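Local coordinates for 3-oxoacyl-[acyl-carrier-protein] synthase, mitochondrial (Arabidopsis thaliana, PDB 2IX4) that catalyses the condensation steps of mitochondrial fatty acid synthesis, adding two carbons from malonyl-ACP to a growing acyl chain, at residues A[341-353]-A[394-407]. Residues are numbered along the deposited sequence; the frame is centred on the assembly and turned at random.
Sequences EHATSGTLAFSST and FDKRFMPLTTSKKM
Phe-350 and the loop 398-401 carry most of the apolar contact. A chi1 of 67° tucks CG over its own backbone, flanked by N and C, and the Phe-350 ring swings back to meet the loop although its CB points away from it. Pro-400 CA sits over one face as a CH-pi contact, 3.9 Å from the ring centroid; at the edge, in the ring plane, Phe-394 CE2 lies 3.5 Å from Phe-350 CZ. Phe-398 completes the aromatic cluster, its CE1 3.6 Å from Phe-350 CE2 with the ring planes inclined at 36°; its CB and CD1 also lie along Ala-343 and Thr-344 of helix 341-344. Cutting Phe-350 back to an alanine is likely to open a gap between Phe-394, Phe-398 and Pro-400 and let both rings turn more freely. On the opposite side of the strand, Ala-349 CB touches Met-407 SD and Leu-401 CD1.

Strand 349-351 runs parallel to 316-318 in the mixed sheet of the thiolase-like ketosynthase fold. The loop runs along its other border, where one direct backbone hydrogen bond, Leu-401 N to Phe-350 O (2.9 Å, 166° at the hydrogen), is joined by water 3, which accepts from Phe-350 N and donates to Met-399 O.

Among the other polar contacts, water 1 donates to Arg-397 O and more weakly to Gly-346 O. Gly-346, with positive phi, brings its CA to 3.3 Å from Arg-397 O. Arg-397 NH1 comes within 2.8 Å of Thr-344 O, while Asp-395 OD1 accepts from Arg-397 N, an Asx turn, and from Phe-398 N, which extends it to an Asx motif.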
loop_
_atom_site.group_PDB
_atom_site.type_symbol
_atom_site.label_atom_id
_atom_site.label_comp_id
_atom_site.label_asym_id
_atom_site.label_seq_id
_atom_site.Cartn_x
_atom_site.Cartn_y
_atom_site.Cartn_z
ATOM N N GLU A 341 3.790 35.991 4.266
ATOM C CA GLU A 341 4.866 36.990 4.304
ATOM C C GLU A 341 6.263 36.356 4.271
ATOM O O GLU A 341 7.180 36.898 3.654
ATOM C CB GLU A 341 4.721 37.904 5.530
ATOM C CG GLU A 341 3.277 38.225 5.939
ATOM C CD GLU A 341 2.552 39.121 4.946
ATOM O OE1 GLU A 341 1.739 38.596 4.155
ATOM O OE2 GLU A 341 2.791 40.348 4.956
ATOM N N HIS A 342 6.406 35.204 4.927
ATOM C CA HIS A 342 7.668 34.456 4.958
ATOM C C HIS A 342 8.097 34.000 3.561
ATOM O O HIS A 342 9.291 33.884 3.277
ATOM C CB HIS A 342 7.548 33.258 5.906
ATOM C CG HIS A 342 8.826 32.499 6.098
ATOM N ND1 HIS A 342 9.924 33.037 6.733
ATOM C CD2 HIS A 342 9.171 31.235 5.755
ATOM C CE1 HIS A 342 10.896 32.142 6.761
ATOM N NE2 HIS A 342 10.463 31.038 6.178
ATOM N N ALA A 343 7.114 33.757 2.695
ATOM C CA ALA A 343 7.365 33.324 1.321
ATOM C C ALA A 343 7.449 34.490 0.338
ATOM O O ALA A 343 8.343 34.522 -0.513
ATOM C CB ALA A 343 6.297 32.335 0.876
ATOM N N THR A 344 6.517 35.438 0.458
ATOM C CA THR A 344 6.412 36.562 -0.481
ATOM C C THR A 344 7.526 37.601 -0.329
ATOM O O THR A 344 7.738 38.416 -1.229
ATOM C CB THR A 344 5.038 37.271 -0.391
ATOM O OG1 THR A 344 4.851 37.797 0.928
ATOM C CG2 THR A 344 3.903 36.305 -0.723
ATOM N N SER A 345 8.225 37.574 0.805
ATOM C CA SER A 345 9.357 38.473 1.044
ATOM C C SER A 345 10.658 37.909 0.470
ATOM O O SER A 345 11.657 38.622 0.365
ATOM C CB SER A 345 9.525 38.752 2.542
ATOM O OG SER A 345 9.930 37.585 3.242
ATOM N N GLY A 346 10.636 36.630 0.109
ATOM C CA GLY A 346 11.807 35.956 -0.439
ATOM C C GLY A 346 12.666 35.273 0.609
ATOM O O GLY A 346 13.730 34.738 0.290
ATOM N N THR A 347 12.201 35.289 1.858
ATOM C CA THR A 347 12.915 34.662 2.972
ATOM C C THR A 347 12.913 33.136 2.856
ATOM O O THR A 347 13.938 32.493 3.086
ATOM C CB THR A 347 12.330 35.087 4.341
ATOM O OG1 THR A 347 12.251 36.517 4.410
ATOM C CG2 THR A 347 13.199 34.577 5.489
ATOM N N LEU A 348 11.761 32.567 2.498
ATOM C CA LEU A 348 11.637 31.119 2.345
ATOM C C LEU A 348 12.365 30.621 1.099
ATOM O O LEU A 348 12.141 31.125 -0.006
ATOM C CB LEU A 348 10.159 30.691 2.300
ATOM C CG LEU A 348 9.844 29.211 2.034
ATOM C CD1 LEU A 348 10.169 28.324 3.238
ATOM C CD2 LEU A 348 8.392 29.033 1.621
ATOM N N ALA A 349 13.237 29.636 1.295
ATOM C CA ALA A 349 13.891 28.947 0.191
ATOM C C ALA A 349 13.059 27.739 -0.202
ATOM O O ALA A 349 12.673 26.943 0.653
ATOM C CB ALA A 349 15.299 28.517 0.583
ATOM N N PHE A 350 12.765 27.614 -1.492
ATOM C CA PHE A 350 12.070 26.433 -1.992
ATOM C C PHE A 350 12.500 26.063 -3.404
ATOM O O PHE A 350 12.854 26.926 -4.205
ATOM C CB PHE A 350 10.544 26.582 -1.883
ATOM C CG PHE A 350 9.964 27.630 -2.782
ATOM C CD1 PHE A 350 9.392 27.277 -3.999
ATOM C CD2 PHE A 350 9.971 28.970 -2.408
ATOM C CE1 PHE A 350 8.845 28.243 -4.833
ATOM C CE2 PHE A 350 9.428 29.946 -3.237
ATOM C CZ PHE A 350 8.865 29.581 -4.452
ATOM N N SER A 351 12.481 24.763 -3.685
ATOM C CA SER A 351 12.836 24.242 -4.996
ATOM C C SER A 351 12.166 22.900 -5.226
ATOM O O SER A 351 11.719 22.253 -4.277
ATOM C CB SER A 351 14.356 24.087 -5.118
ATOM O OG SER A 351 14.852 23.154 -4.172
ATOM N N SER A 352 12.087 22.497 -6.491
ATOM C CA SER A 352 11.757 21.123 -6.843
ATOM C C SER A 352 12.964 20.476 -7.508
ATOM O O SER A 352 13.563 21.055 -8.417
ATOM C CB SER A 352 10.558 21.059 -7.779
ATOM O OG SER A 352 10.384 19.732 -8.250
ATOM N N THR A 353 13.313 19.278 -7.049
ATOM C CA THR A 353 14.480 18.564 -7.561
ATOM C C THR A 353 14.124 17.606 -8.705
ATOM O O THR A 353 14.984 16.869 -9.204
ATOM C CB THR A 353 15.219 17.809 -6.429
ATOM O OG1 THR A 353 14.268 17.158 -5.583
ATOM C CG2 THR A 353 16.033 18.771 -5.596
ATOM N N PHE A 394 5.091 33.895 -9.624
ATOM C CA PHE A 394 6.348 34.286 -9.001
ATOM C C PHE A 394 6.768 35.703 -9.370
ATOM O O PHE A 394 6.453 36.198 -10.457
ATOM C CB PHE A 394 7.456 33.298 -9.370
ATOM C CG PHE A 394 7.172 31.881 -8.953
ATOM C CD1 PHE A 394 7.008 30.884 -9.907
ATOM C CD2 PHE A 394 7.065 31.544 -7.606
ATOM C CE1 PHE A 394 6.747 29.573 -9.525
ATOM C CE2 PHE A 394 6.801 30.237 -7.217
ATOM C CZ PHE A 394 6.645 29.250 -8.177
ATOM N N ASP A 395 7.474 36.353 -8.449
ATOM C CA ASP A 395 8.046 37.673 -8.693
ATOM C C ASP A 395 9.486 37.729 -8.186
ATOM O O ASP A 395 10.044 36.707 -7.777
ATOM C CB ASP A 395 7.179 38.783 -8.072
ATOM C CG ASP A 395 7.062 38.680 -6.551
ATOM O OD1 ASP A 395 7.980 38.153 -5.885
ATOM O OD2 ASP A 395 6.041 39.155 -6.012
ATOM N N LYS A 396 10.073 38.921 -8.205
ATOM C CA LYS A 396 11.457 39.132 -7.769
ATOM C C LYS A 396 11.794 38.492 -6.417
ATOM O O LYS A 396 12.893 37.962 -6.233
ATOM C CB LYS A 396 11.798 40.630 -7.773
ATOM C CG LYS A 396 10.735 41.542 -7.151
ATOM C CD LYS A 396 10.751 42.921 -7.801
ATOM C CE LYS A 396 10.037 43.964 -6.947
ATOM N NZ LYS A 396 10.864 44.397 -5.779
ATOM N N ARG A 397 10.839 38.522 -5.491
ATOM C CA ARG A 397 11.034 37.984 -4.146
ATOM C C ARG A 397 10.543 36.536 -4.010
ATOM O O ARG A 397 11.316 35.646 -3.644
ATOM C CB ARG A 397 10.365 38.892 -3.107
ATOM C CG ARG A 397 11.122 40.189 -2.844
ATOM C CD ARG A 397 10.250 41.240 -2.176
ATOM N NE ARG A 397 9.284 41.827 -3.108
ATOM C CZ ARG A 397 7.961 41.718 -3.001
ATOM N NH1 ARG A 397 7.417 41.050 -1.989
ATOM N NH2 ARG A 397 7.176 42.290 -3.906
ATOM N N PHE A 398 9.263 36.314 -4.302
ATOM C CA PHE A 398 8.670 34.976 -4.245
ATOM C C PHE A 398 9.059 34.181 -5.491
ATOM O O PHE A 398 8.461 34.346 -6.553
ATOM C CB PHE A 398 7.146 35.075 -4.089
ATOM C CG PHE A 398 6.454 33.747 -3.978
ATOM C CD1 PHE A 398 6.867 32.803 -3.040
ATOM C CD2 PHE A 398 5.374 33.445 -4.799
ATOM C CE1 PHE A 398 6.225 31.576 -2.934
ATOM C CE2 PHE A 398 4.727 32.222 -4.701
ATOM C CZ PHE A 398 5.151 31.286 -3.766
ATOM N N MET A 399 10.068 33.324 -5.346
ATOM C CA MET A 399 10.739 32.692 -6.483
ATOM C C MET A 399 11.453 31.409 -6.051
ATOM O O MET A 399 12.150 31.407 -5.035
ATOM C CB MET A 399 11.753 33.680 -7.082
ATOM C CG MET A 399 12.463 33.229 -8.353
ATOM S SD MET A 399 11.382 33.135 -9.797
ATOM C CE MET A 399 11.079 34.861 -10.163
ATOM N N PRO A 400 11.285 30.310 -6.818
ATOM C CA PRO A 400 12.028 29.087 -6.510
ATOM C C PRO A 400 13.521 29.246 -6.786
ATOM O O PRO A 400 13.903 30.050 -7.639
ATOM C CB PRO A 400 11.421 28.054 -7.463
ATOM C CG PRO A 400 10.892 28.856 -8.604
ATOM C CD PRO A 400 10.406 30.137 -7.991
ATOM N N LEU A 401 14.344 28.485 -6.071
ATOM C CA LEU A 401 15.795 28.531 -6.240
ATOM C C LEU A 401 16.198 27.996 -7.605
ATOM O O LEU A 401 15.705 26.955 -8.035
ATOM C CB LEU A 401 16.504 27.722 -5.148
ATOM C CG LEU A 401 16.304 28.069 -3.667
ATOM C CD1 LEU A 401 17.111 27.108 -2.806
ATOM C CD2 LEU A 401 16.675 29.510 -3.347
ATOM N N THR A 402 17.094 28.714 -8.278
ATOM C CA THR A 402 17.583 28.309 -9.599
ATOM C C THR A 402 19.077 27.989 -9.573
ATOM O O THR A 402 19.647 27.554 -10.576
ATOM C CB THR A 402 17.281 29.369 -10.679
ATOM O OG1 THR A 402 17.858 30.622 -10.299
ATOM C CG2 THR A 402 15.772 29.547 -10.859
ATOM N N THR A 403 19.703 28.222 -8.422
ATOM C CA THR A 403 21.075 27.792 -8.166
ATOM C C THR A 403 21.111 27.114 -6.797
ATOM O O THR A 403 20.276 27.401 -5.938
ATOM C CB THR A 403 22.082 28.973 -8.173
ATOM O OG1 THR A 403 21.669 29.971 -7.231
ATOM C CG2 THR A 403 22.193 29.605 -9.562
ATOM N N SER A 404 22.062 26.201 -6.605
ATOM C CA SER A 404 22.279 25.588 -5.295
ATOM C C SER A 404 22.820 26.647 -4.350
ATOM O O SER A 404 23.855 27.252 -4.628
ATOM C CB SER A 404 23.267 24.425 -5.394
ATOM O OG SER A 404 22.719 23.358 -6.143
ATOM N N LYS A 405 22.125 26.887 -3.242
ATOM C CA LYS A 405 22.561 27.947 -2.342
ATOM C C LYS A 405 22.920 27.480 -0.932
ATOM O O LYS A 405 22.140 26.795 -0.265
ATOM C CB LYS A 405 21.574 29.127 -2.345
ATOM C CG LYS A 405 20.558 29.191 -1.217
ATOM C CD LYS A 405 19.754 30.474 -1.348
ATOM C CE LYS A 405 19.360 31.049 -0.003
ATOM N NZ LYS A 405 18.575 32.303 -0.179
ATOM N N LYS A 406 24.132 27.841 -0.516
ATOM C CA LYS A 406 24.568 27.683 0.863
ATOM C C LYS A 406 23.664 28.515 1.755
ATOM O O LYS A 406 23.362 29.666 1.436
ATOM C CB LYS A 406 26.018 28.149 1.034
ATOM C CG LYS A 406 27.081 27.177 0.521
ATOM C CD LYS A 406 27.156 25.889 1.346
ATOM C CE LYS A 406 27.632 26.137 2.771
ATOM N NZ LYS A 406 27.254 25.020 3.689
ATOM N N MET A 407 23.223 27.912 2.854
ATOM C CA MET A 407 22.395 28.576 3.864
ATOM C C MET A 407 22.236 27.655 5.062
ATOM O O MET A 407 22.304 26.436 4.917
ATOM C CB MET A 407 21.011 28.940 3.306
ATOM C CG MET A 407 20.213 27.761 2.768
ATOM S SD MET A 407 18.564 28.220 2.200
ATOM C CE MET A 407 17.725 28.519 3.753
HETATM O O HOH W 1 13.723 34.531 -3.129
HETATM O O HOH W 2 15.842 32.383 -0.336
HETATM O O HOH W 3 13.285 30.183 -2.900
#